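Local coordinates for CHAD domain protein (Streptomyces chartreusis, PDB 6RN5), which probably binds polyphosphate through its CHAD domain, as a bacterial phosin, and also binds copper ions through histidines, at residues A[245-250]-A[271-276]; A[314-319]-A[359-364]. All coordinates share one frame; numbering follows the deposited sequence.

Contact 1 (A[245-250]-A[271-276]). With CU (copper (II) ion), chain B; SO4 (sulfate ion), chain H.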
loop_
_atom_site.group_PDB
_atom_site.type_symbol
_atom_site.label_atom_id
_atom_site.label_comp_id
_atom_site.label_asym_id
_atom_site.label_seq_id
_atom_site.Cartn_x
_atom_site.Cartn_y
_atom_site.Cartn_z
ATOM N N ALA A 245 22.715 10.829 9.354
ATOM C CA ALA A 245 21.635 11.756 9.626
ATOM C C ALA A 245 20.259 11.335 9.079
ATOM O O ALA A 245 19.278 11.992 9.395
ATOM C CB ALA A 245 22.001 13.132 9.107
ATOM N N LEU A 246 20.151 10.254 8.296
ATOM C CA LEU A 246 18.808 9.753 7.904
ATOM C C LEU A 246 18.130 8.908 9.013
ATOM O O LEU A 246 18.796 8.124 9.716
ATOM C CB LEU A 246 18.881 8.825 6.688
ATOM C CG LEU A 246 19.600 9.277 5.450
ATOM C CD1 LEU A 246 19.732 8.115 4.462
ATOM C CD2 LEU A 246 18.853 10.456 4.866
ATOM N N PRO A 247 16.791 8.961 9.085
ATOM C CA PRO A 247 15.991 8.079 9.995
ATOM C C PRO A 247 16.053 6.554 9.701
ATOM O O PRO A 247 16.109 6.162 8.547
ATOM C CB PRO A 247 14.559 8.572 9.794
ATOM C CG PRO A 247 14.651 9.871 9.031
ATOM C CD PRO A 247 15.957 9.885 8.296
ATOM N N LEU A 248 16.035 5.710 10.738
ATOM C CA LEU A 248 15.963 4.232 10.582
ATOM C C LEU A 248 14.592 3.802 9.977
ATOM O O LEU A 248 13.651 4.589 9.964
ATOM C CB LEU A 248 16.196 3.562 11.954
ATOM C CG LEU A 248 16.209 2.027 12.151
ATOM C CD1 LEU A 248 17.627 1.460 12.204
ATOM C CD2 LEU A 248 15.457 1.625 13.419
ATOM N N ILE A 249 14.495 2.579 9.449
ATOM C CA ILE A 249 13.212 1.989 9.008
ATOM C C ILE A 249 13.089 0.524 9.487
ATOM O O ILE A 249 14.090 -0.202 9.546
ATOM C CB ILE A 249 13.045 1.998 7.456
ATOM C CG1 ILE A 249 13.247 3.390 6.871
ATOM C CG2 ILE A 249 11.681 1.463 7.033
ATOM C CD1 ILE A 249 14.621 3.553 6.280
ATOM N N THR A 250 11.860 0.109 9.827
ATOM C CA THR A 250 11.498 -1.318 10.005
ATOM C C THR A 250 9.987 -1.489 9.946
ATOM O O THR A 250 9.299 -0.723 9.277
ATOM C CB THR A 250 12.030 -1.936 11.325
ATOM O OG1 THR A 250 12.501 -0.899 12.204
ATOM C CG2 THR A 250 13.166 -2.944 11.043
ATOM N N HIS A 271 6.344 15.696 0.328
ATOM C CA HIS A 271 7.164 14.546 0.736
ATOM C C HIS A 271 8.536 15.050 1.173
ATOM O O HIS A 271 9.513 14.897 0.464
ATOM C CB HIS A 271 7.237 13.562 -0.448
ATOM C CG HIS A 271 5.888 13.036 -0.841
ATOM N ND1 HIS A 271 5.162 12.207 -0.015
ATOM C CD2 HIS A 271 5.106 13.270 -1.916
ATOM C CE1 HIS A 271 4.003 11.923 -0.576
ATOM N NE2 HIS A 271 3.931 12.560 -1.730
ATOM N N PRO A 272 8.598 15.663 2.373
ATOM C CA PRO A 272 9.778 16.412 2.804
ATOM C C PRO A 272 11.007 15.553 3.008
ATOM O O PRO A 272 12.107 15.978 2.665
ATOM C CB PRO A 272 9.325 17.050 4.135
ATOM C CG PRO A 272 8.114 16.259 4.571
ATOM C CD PRO A 272 7.459 15.841 3.303
ATOM N N GLN A 273 10.822 14.356 3.551
ATOM C CA GLN A 273 11.923 13.407 3.698
ATOM C C GLN A 273 12.565 12.968 2.398
ATOM O O GLN A 273 13.681 12.484 2.431
ATOM C CB GLN A 273 11.483 12.170 4.448
ATOM C CG GLN A 273 11.147 12.449 5.896
ATOM C CD GLN A 273 10.900 11.180 6.688
ATOM O OE1 GLN A 273 11.663 10.213 6.602
ATOM N NE2 GLN A 273 9.831 11.179 7.472
ATOM N N ASP A 274 11.905 13.129 1.262
ATOM C CA ASP A 274 12.583 12.802 -0.004
ATOM C C ASP A 274 13.901 13.574 -0.163
ATOM O O ASP A 274 14.857 13.028 -0.715
ATOM C CB ASP A 274 11.692 13.092 -1.229
ATOM C CG ASP A 274 10.612 11.999 -1.464
ATOM O OD1 ASP A 274 10.413 11.119 -0.620
ATOM O OD2 ASP A 274 9.946 12.058 -2.489
ATOM N N ALA A 275 13.950 14.837 0.291
ATOM C CA ALA A 275 15.116 15.692 -0.026
ATOM C C ALA A 275 16.416 15.145 0.578
ATOM O O ALA A 275 17.384 15.007 -0.114
ATOM C CB ALA A 275 14.885 17.168 0.350
ATOM N N PRO A 276 16.416 14.777 1.860
ATOM C CA PRO A 276 17.682 14.205 2.365
ATOM C C PRO A 276 18.153 12.917 1.654
ATOM O O PRO A 276 19.348 12.723 1.474
ATOM C CB PRO A 276 17.388 13.929 3.845
ATOM C CG PRO A 276 15.956 14.347 4.096
ATOM C CD PRO A 276 15.494 15.178 2.941
HETATM CU CU CU B . 2.661 12.628 -3.197
HETATM S S SO4 H . 7.951 11.542 3.014
HETATM O O1 SO4 H . 8.102 12.749 3.887
HETATM O O2 SO4 H . 9.001 11.700 1.952
HETATM O O3 SO4 H . 8.282 10.296 3.707
HETATM O O4 SO4 H . 6.510 11.435 2.540
#
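Leu246 reaches Pro276 with one methyl: CD2 lies 3.9 Å from Pro276 CB, the two side chains running at a slant to each other. The leucine bond from backbone to CB does not itself aim at the partner; with CG anti to the carbonyl carbon (chi1 -52°) and the branch extended, the end of the chain closes the gap. One residue on, the bond from CA to CB in Pro247 does head toward the 271-276 segment, and its CG comes to 3.9 Å from Gln273 OE1, a carbon-to-oxygen touch with no hydrogen bond in it. Both meetings are on the surface and join the loop that follows helix 229-244 to the 271-274 turn and the beginning of the helix it leads into.

The chain enters that helix, 274-295, through a type I turn from His271 to Asp274, and a sulfate, probably from the crystallisation liquor, sits against it. His271 meets it edge-on: ND1 donates to sulfate O4 at 3.0 Å, in the ring plane and nearly straight (166°). The backbone N of Gln273 gives sulfate O1 a second bond of 3.2 Å. At the other end of the imidazole, NE2 binds the copper ion at 1.9 Å, a site that His262 and His348 share.

The apolar touches are thus thin, while the polar chemistry gathers on the turn. Because NE2 is spent on the metal and ND1 carries the proton, the imidazole links copper to anion, and its rotation is fixed from both ends. A tetrahedral oxyanion bound here is consistent with a polyphosphate-binding surface that reaches the metal site.

Contact 2 (A[314-319]-A[359-364]). With SO4 (sulfate ion), chain H; SO4 (sulfate ion), chain F.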
loop_
_atom_site.group_PDB
_atom_site.type_symbol
_atom_site.label_atom_id
_atom_site.label_comp_id
_atom_site.label_asym_id
_atom_site.label_seq_id
_atom_site.Cartn_x
_atom_site.Cartn_y
_atom_site.Cartn_z
ATOM N N LEU A 314 18.805 3.907 -4.377
ATOM C CA LEU A 314 18.525 5.350 -4.429
ATOM C C LEU A 314 17.992 5.817 -5.793
ATOM O O LEU A 314 17.215 6.770 -5.852
ATOM C CB LEU A 314 19.732 6.169 -4.042
ATOM C CG LEU A 314 20.209 5.871 -2.614
ATOM C CD1 LEU A 314 21.517 6.595 -2.277
ATOM C CD2 LEU A 314 19.144 6.168 -1.593
ATOM N N ASN A 315 18.358 5.158 -6.890
ATOM C CA ASN A 315 17.715 5.499 -8.179
ATOM C C ASN A 315 16.225 5.111 -8.199
ATOM O O ASN A 315 15.408 5.809 -8.777
ATOM C CB ASN A 315 18.405 4.841 -9.369
ATOM C CG ASN A 315 19.792 5.399 -9.660
ATOM O OD1 ASN A 315 20.182 6.508 -9.221
ATOM N ND2 ASN A 315 20.554 4.626 -10.420
ATOM N N ARG A 316 15.870 4.001 -7.590
ATOM C CA ARG A 316 14.491 3.608 -7.562
ATOM C C ARG A 316 13.730 4.577 -6.696
ATOM O O ARG A 316 12.601 4.938 -6.997
ATOM C CB ARG A 316 14.355 2.156 -7.099
ATOM C CG ARG A 316 14.629 1.184 -8.263
ATOM C CD ARG A 316 15.405 -0.057 -7.866
ATOM N NE ARG A 316 14.813 -0.783 -6.742
ATOM C CZ ARG A 316 15.495 -1.363 -5.742
ATOM N NH1 ARG A 316 16.822 -1.301 -5.671
ATOM N NH2 ARG A 316 14.826 -1.994 -4.778
ATOM N N HIS A 317 14.360 5.012 -5.610
ATOM C CA HIS A 317 13.768 6.002 -4.720
ATOM C C HIS A 317 13.383 7.265 -5.503
ATOM O O HIS A 317 12.290 7.774 -5.420
ATOM C CB HIS A 317 14.740 6.310 -3.589
ATOM C CG HIS A 317 14.192 7.228 -2.545
ATOM N ND1 HIS A 317 13.915 8.547 -2.796
ATOM C CD2 HIS A 317 13.869 7.018 -1.253
ATOM C CE1 HIS A 317 13.454 9.116 -1.691
ATOM N NE2 HIS A 317 13.420 8.217 -0.740
ATOM N N ARG A 318 14.315 7.756 -6.274
ATOM C CA ARG A 318 14.146 8.956 -7.029
ATOM C C ARG A 318 13.106 8.758 -8.126
ATOM O O ARG A 318 12.226 9.589 -8.280
ATOM C CB ARG A 318 15.496 9.365 -7.628
ATOM C CG ARG A 318 15.542 10.784 -8.178
ATOM C CD ARG A 318 15.154 10.856 -9.625
ATOM N NE ARG A 318 16.043 10.079 -10.486
ATOM C CZ ARG A 318 17.014 10.592 -11.247
ATOM N NH1 ARG A 318 17.275 11.904 -11.276
ATOM N NH2 ARG A 318 17.722 9.774 -12.006
ATOM N N ASP A 319 13.208 7.653 -8.866
ATOM C CA ASP A 319 12.276 7.358 -9.928
ATOM C C ASP A 319 10.883 7.155 -9.361
ATOM O O ASP A 319 9.920 7.670 -9.920
ATOM C CB ASP A 319 12.686 6.097 -10.744
ATOM C CG ASP A 319 13.968 6.309 -11.576
ATOM O OD1 ASP A 319 14.434 7.454 -11.757
ATOM O OD2 ASP A 319 14.538 5.305 -12.017
ATOM N N ARG A 359 13.897 2.862 0.389
ATOM C CA ARG A 359 14.648 3.375 1.525
ATOM C C ARG A 359 15.101 2.201 2.395
ATOM O O ARG A 359 16.200 2.207 2.957
ATOM C CB ARG A 359 13.804 4.314 2.371
ATOM C CG ARG A 359 13.457 5.632 1.750
ATOM C CD ARG A 359 12.658 6.524 2.723
ATOM N NE ARG A 359 12.282 7.749 2.006
ATOM C CZ ARG A 359 11.216 8.502 2.268
ATOM N NH1 ARG A 359 10.388 8.211 3.255
ATOM N NH2 ARG A 359 10.991 9.574 1.529
ATOM N N PHE A 360 14.214 1.224 2.561
ATOM C CA PHE A 360 14.578 0.004 3.258
ATOM C C PHE A 360 15.704 -0.781 2.526
ATOM O O PHE A 360 16.677 -1.223 3.151
ATOM C CB PHE A 360 13.326 -0.860 3.459
ATOM C CG PHE A 360 13.560 -2.116 4.270
ATOM C CD1 PHE A 360 13.767 -2.040 5.642
ATOM C CD2 PHE A 360 13.543 -3.373 3.660
ATOM C CE1 PHE A 360 13.972 -3.192 6.399
ATOM C CE2 PHE A 360 13.761 -4.530 4.409
ATOM C CZ PHE A 360 13.976 -4.435 5.787
ATOM N N ALA A 361 15.579 -0.946 1.216
ATOM C CA ALA A 361 16.616 -1.609 0.451
ATOM C C ALA A 361 17.977 -0.895 0.616
ATOM O O ALA A 361 19.015 -1.541 0.834
ATOM C CB ALA A 361 16.217 -1.728 -1.019
ATOM N N PHE A 362 17.978 0.431 0.552
ATOM C CA PHE A 362 19.219 1.161 0.706
ATOM C C PHE A 362 19.809 0.840 2.071
ATOM O O PHE A 362 20.986 0.507 2.192
ATOM C CB PHE A 362 19.010 2.668 0.634
ATOM C CG PHE A 362 20.211 3.455 1.072
ATOM C CD1 PHE A 362 21.245 3.734 0.181
ATOM C CD2 PHE A 362 20.327 3.909 2.398
ATOM C CE1 PHE A 362 22.376 4.440 0.601
ATOM C CE2 PHE A 362 21.439 4.659 2.809
ATOM C CZ PHE A 362 22.467 4.909 1.921
ATOM N N GLN A 363 18.980 0.979 3.094
ATOM C CA GLN A 363 19.395 0.693 4.469
ATOM C C GLN A 363 20.013 -0.699 4.670
ATOM O O GLN A 363 21.044 -0.823 5.297
ATOM C CB GLN A 363 18.223 0.861 5.416
ATOM C CG GLN A 363 18.650 1.008 6.868
ATOM C CD GLN A 363 17.464 0.957 7.813
ATOM O OE1 GLN A 363 17.014 1.989 8.313
ATOM N NE2 GLN A 363 16.936 -0.240 8.038
ATOM N N GLN A 364 19.406 -1.732 4.113
ATOM C CA GLN A 364 19.947 -3.083 4.222
ATOM C C GLN A 364 21.267 -3.212 3.503
ATOM O O GLN A 364 22.183 -3.872 3.996
ATOM C CB GLN A 364 18.975 -4.117 3.642
ATOM C CG GLN A 364 17.593 -4.070 4.259
ATOM C CD GLN A 364 17.638 -4.254 5.737
ATOM O OE1 GLN A 364 17.406 -3.312 6.506
ATOM N NE2 GLN A 364 17.976 -5.466 6.159
HETATM S S SO4 H . 7.951 11.542 3.014
HETATM O O1 SO4 H . 8.102 12.749 3.887
HETATM O O2 SO4 H . 9.001 11.700 1.952
HETATM O O3 SO4 H . 8.282 10.296 3.707
HETATM O O4 SO4 H . 6.510 11.435 2.540
HETATM S S SO4 F . 20.645 12.415 -13.114
HETATM O O1 SO4 F . 21.774 13.073 -13.838
HETATM O O2 SO4 F . 20.751 10.959 -13.276
HETATM O O3 SO4 F . 20.643 12.751 -11.635
HETATM O O4 SO4 F . 19.405 12.845 -13.798
#
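Arg359 and His317 provide the one hydrogen bond that crosses between segments 314-319 and 359-364, which run nearly antiparallel, the axes of these short helical pieces 9.2 Å apart at closest. Arg359 NE donates to His317 NE2 at 3.0 Å. The donor lies close to the imidazole plane, but the acceptor is tilted somewhat from the guanidinium plane, and the two flat groups stand 36° apart. An extended chain from CG to NE carries the guanidinium past the histidine, and Arg359 CG meets the ring edge at CD2.

Apolar packing is the work of Leu314 and Phe362. CG and both methyls of the leucine lie obliquely against the CD1–CE1 part of the phenyl ring, CG coming to 3.7 Å from Phe362 CD1. With its ring anti to the backbone N (chi1 168°), Phe362 meets helix 305-331. Nearer the surface, the guanidinium of Arg316 approaches the Ala361 methyl obliquely.

Ionic contacts extend outward. Arg359 grips a sulfate edge-on with two fairly straight bonds, NH1 to O3 at 3.0 Å and NH2 to O2 at 2.9 Å, while Asp274 and Glu356 form salt bridges with the same guanidinium. On the far flank Arg318 makes weak bonds to a different sulfate and a weak salt bridge with Asp319.

Accepting at NE2 implies that His317 has no proton on that nitrogen, and ND1 has its own partner elsewhere. The buried imidazole, with the two acidic partners, probably helps to fix the guanidinium that meets the sulfate, leaving NH1 and NH2 to make a two-pronged grip on the oxyanion.

How the contacts relate
The two contacts, their centres about 11 Å apart, share a sulfate: the turn at 271-274 in contact 1 holds it through His271 ND1 and Gln273 N, and Arg359 of contact 2 adds the guanidinium. Asp274 ties them directly, its OD1 forming a salt bridge of 2.7 Å with Arg359 NH2, which probably helps to position the arginine. A second link is a probable hydrogen bond of 2.8 Å from Ile249 N to Gln363 OE1, which brings the 245-250 loop onto helix 338-366. The side chain of Arg359 is about 10 Å from the copper, placing anion and metal sites side by side.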